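Local coordinates for protein acyl-CoA dehydrogenase (PDB 3OWA) that binds FAD and probably catalyses the alpha,beta-dehydrogenation of acyl-CoA thioesters, as other flavin-dependent acyl-CoA dehydrogenases do, at residues 117-123 against 147-151; 124-129 against 259-264. All coordinates share one frame; numbering follows the deposited sequence.

Interaction 1: residues 117-123 against 147-151; sequences AHVGIGS and KLAAY. With FAD (flavin-adenine dinucleotide), chain E.
H118, a side chain on helix 110-122, accepts a hydrogen bond from a backbone amide just where strand 149-152 begins: A149 N lies 2.9 Å from H118 ND1, at an N-H...N angle of 155° and almost in the plane of the imidazole. With CG anti to the backbone N (chi1 171°), the ring extends along the helix flank to meet the strand. L148 CD2 packs over one ring face in a CH-pi contact, 4.0 Å from the H118 centroid. On the opposite face lies S123 OG, which is itself hydrogen-bonded to H118 O at 2.8 Å. The far nitrogen, NE2, is tied to L142 O of helix 132-144, so the imidazole is gripped at both nitrogens.

Further along, G122 and A150 are the closest CA pair, 4.4 Å apart, and A149 CB packs directly against the G122 backbone, 3.7 Å from G122 C, with no side chain in between. The helix carries a wider pi-type turn here, with G122 N bonded to A117 O. Beyond it, I121 crosses Y151 at about a right angle and lays CB over one face of the phenol ring, 4.0 Å from the Y151 centroid. The Y151 hydroxyl bonds to that of Y199, while the backbone oxygen Y151 O accepts a hydrogen bond from FAD N3 at 2.8 Å. Since ND1 accepts from an amide and NE2 faces a carbonyl, H118 is probably neutral with its proton on NE2, and probably helps to tie down the start of a strand whose backbone then reads the pyrimidine edge of the flavin.

Interaction 2: residues 124-129 against 259-264; sequences LPIVLF and IIAFNI
The ring of F129 has I260 CG1 over one face, a CH-pi contact with the carbon 4.1 Å from the F129 centroid, while N263 CB and I264 CD1 sit at its edge, near the ring plane. N263 CB is the nearer of these, 3.7 Å from F129 CZ. The first torsion swings the phenyl of F129 away from its own carbonyl carbon and out between I259, I260, N263 and I264, as a knob in a hole of helix 257-293. The amide of N263 is turned 56° from the ring and is kept there by its own helix: N263 ND2 bonds to I259 O at 2.8 Å, with the acceptor close to the amide plane. N263 N reaches the same oxygen from the other face of the carbonyl.

A second knob points the other way. I264 bends at chi2 (-53°), bringing CD1 in among L124, P125, L128 and F129; it lies 3.9 Å from P125 CG and 4.2 Å from L128 CD1. P125 CB also touches I260 CG2. The contacts between the helices are mostly apolar, with the N263 amide as the polar group beside the ring.

The two helical segments run at 111° to each other, their axes 10.6 Å apart. Around them, helix 348-355 meets L128, F129 and N263, helix 132-144 packs on I126 and V127, and strands 149-152 and 195-202 abut P125 through Y151 and I197.

In the fold
Both contacts are largely buried and their centres are about 12 Å apart, with helices 110-122 and 124-129 following one another in the chain. Interaction 1 joins the N-terminal helices to the first strand of the middle beta domain, whereas interaction 2 joins them to the long helix opening the C-terminal helical domain, so three parts of the acyl-CoA dehydrogenase fold converge here. They touch directly, I121 CG2 against I264 CG2 and Y151 OH against A261 CA. Interaction 1 mixes apolar packing with one histidine-to-backbone hydrogen bond and reaches the flavin through the Y151 backbone; interaction 2 is mainly hydrophobic interlocking, with F129 partly exposed and I259 exposed.

Interaction 1: residues 117-123 against 147-151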
loop_
_atom_site.group_PDB
_atom_site.type_symbol
_atom_site.label_atom_id
_atom_site.label_comp_id
_atom_site.label_asym_id
_atom_site.label_seq_id
_atom_site.Cartn_x
_atom_site.Cartn_y
_atom_site.Cartn_z
ATOM N N ALA A 117 15.779 -18.951 2.464
ATOM C CA ALA A 117 15.570 -19.756 3.667
ATOM C C ALA A 117 16.595 -20.908 3.705
ATOM O O ALA A 117 17.052 -21.307 4.778
ATOM C CB ALA A 117 14.165 -20.325 3.714
ATOM N N HIS A 118 16.945 -21.455 2.550
ATOM C CA HIS A 118 17.959 -22.470 2.584
ATOM C C HIS A 118 19.350 -21.925 2.949
ATOM O O HIS A 118 19.988 -22.477 3.828
ATOM C CB HIS A 118 18.039 -23.282 1.283
ATOM C CG HIS A 118 19.231 -24.195 1.242
ATOM N ND1 HIS A 118 19.260 -25.409 1.899
ATOM C CD2 HIS A 118 20.460 -24.040 0.679
ATOM C CE1 HIS A 118 20.438 -25.985 1.703
ATOM N NE2 HIS A 118 21.184 -25.176 0.963
ATOM N N VAL A 119 19.827 -20.881 2.265
ATOM C CA VAL A 119 21.183 -20.402 2.478
ATOM C C VAL A 119 21.305 -19.481 3.710
ATOM O O VAL A 119 22.407 -19.285 4.214
ATOM C CB VAL A 119 21.769 -19.651 1.240
ATOM C CG1 VAL A 119 21.766 -20.565 -0.003
ATOM C CG2 VAL A 119 21.033 -18.301 0.992
ATOM N N GLY A 120 20.195 -18.967 4.214
ATOM C CA GLY A 120 20.274 -17.957 5.265
ATOM C C GLY A 120 19.844 -18.601 6.571
ATOM O O GLY A 120 20.614 -19.319 7.200
ATOM N N ILE A 121 18.605 -18.379 6.961
ATOM C CA ILE A 121 18.155 -18.789 8.284
ATOM C C ILE A 121 18.291 -20.321 8.476
ATOM O O ILE A 121 18.486 -20.775 9.588
ATOM C CB ILE A 121 16.726 -18.306 8.551
ATOM C CG1 ILE A 121 15.751 -18.816 7.462
ATOM C CG2 ILE A 121 16.716 -16.790 8.633
ATOM C CD1 ILE A 121 14.264 -18.420 7.698
ATOM N N GLY A 122 18.213 -21.102 7.400
ATOM C CA GLY A 122 18.294 -22.550 7.499
ATOM C C GLY A 122 19.717 -23.083 7.700
ATOM O O GLY A 122 19.933 -23.941 8.546
ATOM N N SER A 123 20.684 -22.581 6.931
ATOM C CA SER A 123 22.044 -23.127 6.951
ATOM C C SER A 123 22.953 -22.393 7.926
ATOM O O SER A 123 23.780 -23.032 8.604
ATOM C CB SER A 123 22.702 -23.072 5.562
ATOM O OG SER A 123 22.131 -24.040 4.678
ATOM N N LYS A 147 21.403 -31.817 0.631
ATOM C CA LYS A 147 20.379 -31.635 1.641
ATOM C C LYS A 147 19.867 -30.208 1.477
ATOM O O LYS A 147 20.603 -29.350 0.962
ATOM C CB LYS A 147 20.949 -31.835 3.041
ATOM C CG LYS A 147 21.090 -33.311 3.432
ATOM C CD LYS A 147 21.453 -33.469 4.896
ATOM C CE LYS A 147 21.560 -34.948 5.256
ATOM N NZ LYS A 147 21.009 -35.164 6.599
ATOM N N LEU A 148 18.616 -29.977 1.891
ATOM C CA LEU A 148 18.014 -28.647 1.914
ATOM C C LEU A 148 17.579 -28.318 3.328
ATOM O O LEU A 148 17.136 -29.187 4.075
ATOM C CB LEU A 148 16.817 -28.602 0.950
ATOM C CG LEU A 148 17.303 -28.795 -0.507
ATOM C CD1 LEU A 148 16.097 -29.014 -1.436
ATOM C CD2 LEU A 148 18.234 -27.633 -0.976
ATOM N N ALA A 149 17.699 -27.058 3.687
ATOM C CA ALA A 149 17.421 -26.626 5.078
ATOM C C ALA A 149 16.168 -25.725 5.246
ATOM O O ALA A 149 15.706 -25.043 4.297
ATOM C CB ALA A 149 18.667 -25.904 5.625
ATOM N N ALA A 150 15.669 -25.682 6.481
ATOM C CA ALA A 150 14.564 -24.816 6.864
ATOM C C ALA A 150 14.839 -24.384 8.302
ATOM O O ALA A 150 15.625 -25.009 9.034
ATOM C CB ALA A 150 13.250 -25.580 6.795
ATOM N N TYR A 151 14.147 -23.332 8.724
ATOM C CA TYR A 151 14.334 -22.746 10.047
ATOM C C TYR A 151 12.978 -22.708 10.748
ATOM O O TYR A 151 12.017 -22.143 10.213
ATOM C CB TYR A 151 14.815 -21.326 9.827
ATOM C CG TYR A 151 15.223 -20.547 11.053
ATOM C CD1 TYR A 151 16.410 -20.847 11.729
ATOM C CD2 TYR A 151 14.455 -19.464 11.508
ATOM C CE1 TYR A 151 16.829 -20.071 12.833
ATOM C CE2 TYR A 151 14.868 -18.696 12.626
ATOM C CZ TYR A 151 16.058 -19.022 13.276
ATOM O OH TYR A 151 16.470 -18.271 14.365
HETATM P PA FAD E . 2.030 -11.287 15.729
HETATM O O1A FAD E . 0.804 -11.929 16.327
HETATM O O2A FAD E . 3.304 -11.490 16.467
HETATM O O5B FAD E . 1.793 -9.745 15.484
HETATM C C5B FAD E . 0.550 -9.197 15.122
HETATM C C4B FAD E . 0.615 -7.676 15.104
HETATM O O4B FAD E . 0.906 -7.163 16.414
HETATM C C3B FAD E . 1.713 -7.189 14.165
HETATM O O3B FAD E . 1.360 -5.955 13.542
HETATM C C2B FAD E . 2.830 -6.899 15.136
HETATM O O2B FAD E . 3.724 -5.944 14.652
HETATM C C1B FAD E . 2.071 -6.372 16.327
HETATM N N9A FAD E . 2.864 -6.508 17.552
HETATM C C8A FAD E . 3.357 -7.661 18.106
HETATM N N7A FAD E . 4.029 -7.365 19.232
HETATM C C5A FAD E . 3.953 -6.037 19.428
HETATM C C6A FAD E . 4.453 -5.183 20.443
HETATM N N6A FAD E . 5.076 -5.672 21.522
HETATM N N1A FAD E . 4.204 -3.838 20.338
HETATM C C2A FAD E . 3.474 -3.325 19.276
HETATM N N3A FAD E . 2.952 -4.166 18.298
HETATM C C4A FAD E . 3.205 -5.493 18.365
HETATM N N1 FAD E . 8.958 -18.257 10.887
HETATM C C2 FAD E . 10.039 -19.105 10.983
HETATM O O2 FAD E . 10.616 -19.241 12.040
HETATM N N3 FAD E . 10.506 -19.823 9.900
HETATM C C4 FAD E . 9.897 -19.739 8.689
HETATM O O4 FAD E . 10.371 -20.396 7.749
HETATM C C4X FAD E . 8.802 -18.877 8.568
HETATM N N5 FAD E . 8.143 -18.798 7.358
HETATM C C5X FAD E . 7.016 -18.000 7.232
HETATM C C6 FAD E . 6.373 -17.947 5.990
HETATM C C7 FAD E . 5.225 -17.174 5.856
HETATM C C7M FAD E . 4.515 -17.127 4.519
HETATM C C8 FAD E . 4.750 -16.465 6.981
HETATM C C8M FAD E . 3.537 -15.592 6.948
HETATM C C9 FAD E . 5.426 -16.485 8.197
HETATM C C9A FAD E . 6.556 -17.252 8.343
HETATM N N10 FAD E . 7.234 -17.277 9.551
HETATM C C10 FAD E . 8.325 -18.129 9.677
HETATM C "C1'" FAD E . 6.700 -16.548 10.777
HETATM C "C2'" FAD E . 6.696 -15.021 10.649
HETATM O "O2'" FAD E . 7.928 -14.407 10.348
HETATM C "C3'" FAD E . 5.655 -14.313 11.750
HETATM O "O3'" FAD E . 4.517 -14.125 10.985
HETATM C "C4'" FAD E . 6.073 -13.179 12.284
HETATM O "O4'" FAD E . 7.318 -13.474 12.915
HETATM C "C5'" FAD E . 5.132 -12.333 13.143
HETATM O "O5'" FAD E . 4.338 -13.211 13.896
HETATM P P FAD E . 2.758 -13.255 13.830
HETATM O O1P FAD E . 2.409 -13.482 12.376
HETATM O O2P FAD E . 2.250 -14.310 14.769
HETATM O O3P FAD E . 2.234 -11.795 14.196
#

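Interaction 2: residues 124-129 against 259-264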
loop_
_atom_site.group_PDB
_atom_site.type_symbol
_atom_site.label_atom_id
_atom_site.label_comp_id
_atom_site.label_asym_id
_atom_site.label_seq_id
_atom_site.Cartn_x
_atom_site.Cartn_y
_atom_site.Cartn_z
ATOM N N LEU A 124 22.815 -21.071 7.987
ATOM C CA LEU A 124 23.713 -20.228 8.788
ATOM C C LEU A 124 23.739 -20.554 10.287
ATOM O O LEU A 124 24.758 -20.345 10.922
ATOM C CB LEU A 124 23.432 -18.738 8.589
ATOM C CG LEU A 124 23.821 -18.178 7.221
ATOM C CD1 LEU A 124 23.494 -16.693 7.141
ATOM C CD2 LEU A 124 25.302 -18.444 6.880
ATOM N N PRO A 125 22.644 -21.056 10.866
ATOM C CA PRO A 125 22.823 -21.444 12.286
ATOM C C PRO A 125 23.917 -22.497 12.498
ATOM O O PRO A 125 24.580 -22.484 13.522
ATOM C CB PRO A 125 21.462 -21.998 12.677
ATOM C CG PRO A 125 20.505 -21.212 11.762
ATOM C CD PRO A 125 21.223 -21.042 10.467
ATOM N N ILE A 126 24.110 -23.377 11.524
ATOM C CA ILE A 126 25.159 -24.408 11.594
ATOM C C ILE A 126 26.507 -23.785 11.242
ATOM O O ILE A 126 27.510 -24.045 11.911
ATOM C CB ILE A 126 24.828 -25.642 10.702
ATOM C CG1 ILE A 126 23.522 -26.305 11.196
ATOM C CG2 ILE A 126 25.984 -26.669 10.736
ATOM C CD1 ILE A 126 22.995 -27.452 10.295
ATOM N N VAL A 127 26.531 -22.964 10.197
ATOM C CA VAL A 127 27.740 -22.225 9.843
ATOM C C VAL A 127 28.289 -21.407 11.028
ATOM O O VAL A 127 29.489 -21.450 11.323
ATOM C CB VAL A 127 27.527 -21.288 8.604
ATOM C CG1 VAL A 127 28.801 -20.444 8.331
ATOM C CG2 VAL A 127 27.140 -22.102 7.347
ATOM N N LEU A 128 27.422 -20.678 11.705
ATOM C CA LEU A 128 27.845 -19.735 12.723
ATOM C C LEU A 128 27.938 -20.330 14.111
ATOM O O LEU A 128 28.773 -19.888 14.900
ATOM C CB LEU A 128 26.924 -18.514 12.749
ATOM C CG LEU A 128 26.869 -17.744 11.423
ATOM C CD1 LEU A 128 25.944 -16.562 11.542
ATOM C CD2 LEU A 128 28.237 -17.270 10.982
ATOM N N PHE A 129 27.085 -21.307 14.425
ATOM C CA PHE A 129 27.023 -21.823 15.788
ATOM C C PHE A 129 27.193 -23.316 15.908
ATOM O O PHE A 129 27.123 -23.853 17.001
ATOM C CB PHE A 129 25.730 -21.366 16.461
ATOM C CG PHE A 129 25.591 -19.871 16.507
ATOM C CD1 PHE A 129 26.362 -19.120 17.407
ATOM C CD2 PHE A 129 24.742 -19.207 15.632
ATOM C CE1 PHE A 129 26.266 -17.742 17.451
ATOM C CE2 PHE A 129 24.635 -17.832 15.678
ATOM C CZ PHE A 129 25.407 -17.088 16.585
ATOM N N ILE A 259 20.460 -16.421 21.758
ATOM C CA ILE A 259 21.673 -15.903 21.147
ATOM C C ILE A 259 21.730 -16.257 19.640
ATOM O O ILE A 259 22.085 -15.410 18.783
ATOM C CB ILE A 259 22.906 -16.430 21.890
ATOM C CG1 ILE A 259 22.997 -15.772 23.274
ATOM C CG2 ILE A 259 24.195 -16.227 21.069
ATOM C CD1 ILE A 259 23.994 -16.450 24.207
ATOM N N ILE A 260 21.357 -17.490 19.313
ATOM C CA ILE A 260 21.275 -17.907 17.905
ATOM C C ILE A 260 20.165 -17.139 17.162
ATOM O O ILE A 260 20.421 -16.548 16.078
ATOM C CB ILE A 260 21.112 -19.419 17.775
ATOM C CG1 ILE A 260 22.282 -20.124 18.497
ATOM C CG2 ILE A 260 20.971 -19.848 16.255
ATOM C CD1 ILE A 260 22.098 -21.681 18.603
ATOM N N ALA A 261 18.974 -17.068 17.781
ATOM C CA ALA A 261 17.818 -16.483 17.141
ATOM C C ALA A 261 18.049 -15.006 16.841
ATOM O O ALA A 261 17.641 -14.512 15.773
ATOM C CB ALA A 261 16.546 -16.667 17.994
ATOM N N PHE A 262 18.684 -14.311 17.790
ATOM C CA PHE A 262 18.929 -12.888 17.644
ATOM C C PHE A 262 19.979 -12.628 16.556
ATOM O O PHE A 262 19.824 -11.706 15.735
ATOM C CB PHE A 262 19.326 -12.228 18.983
ATOM C CG PHE A 262 20.221 -10.999 18.817
ATOM C CD1 PHE A 262 19.668 -9.729 18.547
ATOM C CD2 PHE A 262 21.630 -11.110 18.924
ATOM C CE1 PHE A 262 20.504 -8.577 18.375
ATOM C CE2 PHE A 262 22.466 -9.978 18.763
ATOM C CZ PHE A 262 21.895 -8.715 18.477
ATOM N N ASN A 263 21.031 -13.438 16.535
ATOM C CA ASN A 263 22.075 -13.250 15.546
ATOM C C ASN A 263 21.608 -13.580 14.140
ATOM O O ASN A 263 21.932 -12.845 13.201
ATOM C CB ASN A 263 23.311 -14.070 15.881
ATOM C CG ASN A 263 24.256 -13.329 16.785
ATOM O OD1 ASN A 263 25.031 -12.465 16.340
ATOM N ND2 ASN A 263 24.200 -13.656 18.059
ATOM N N ILE A 264 20.843 -14.660 14.003
ATOM C CA ILE A 264 20.299 -15.059 12.711
ATOM C C ILE A 264 19.336 -13.979 12.133
ATOM O O ILE A 264 19.327 -13.685 10.916
ATOM C CB ILE A 264 19.606 -16.435 12.833
ATOM C CG1 ILE A 264 20.643 -17.523 13.216
ATOM C CG2 ILE A 264 18.818 -16.813 11.553
ATOM C CD1 ILE A 264 21.915 -17.612 12.282
#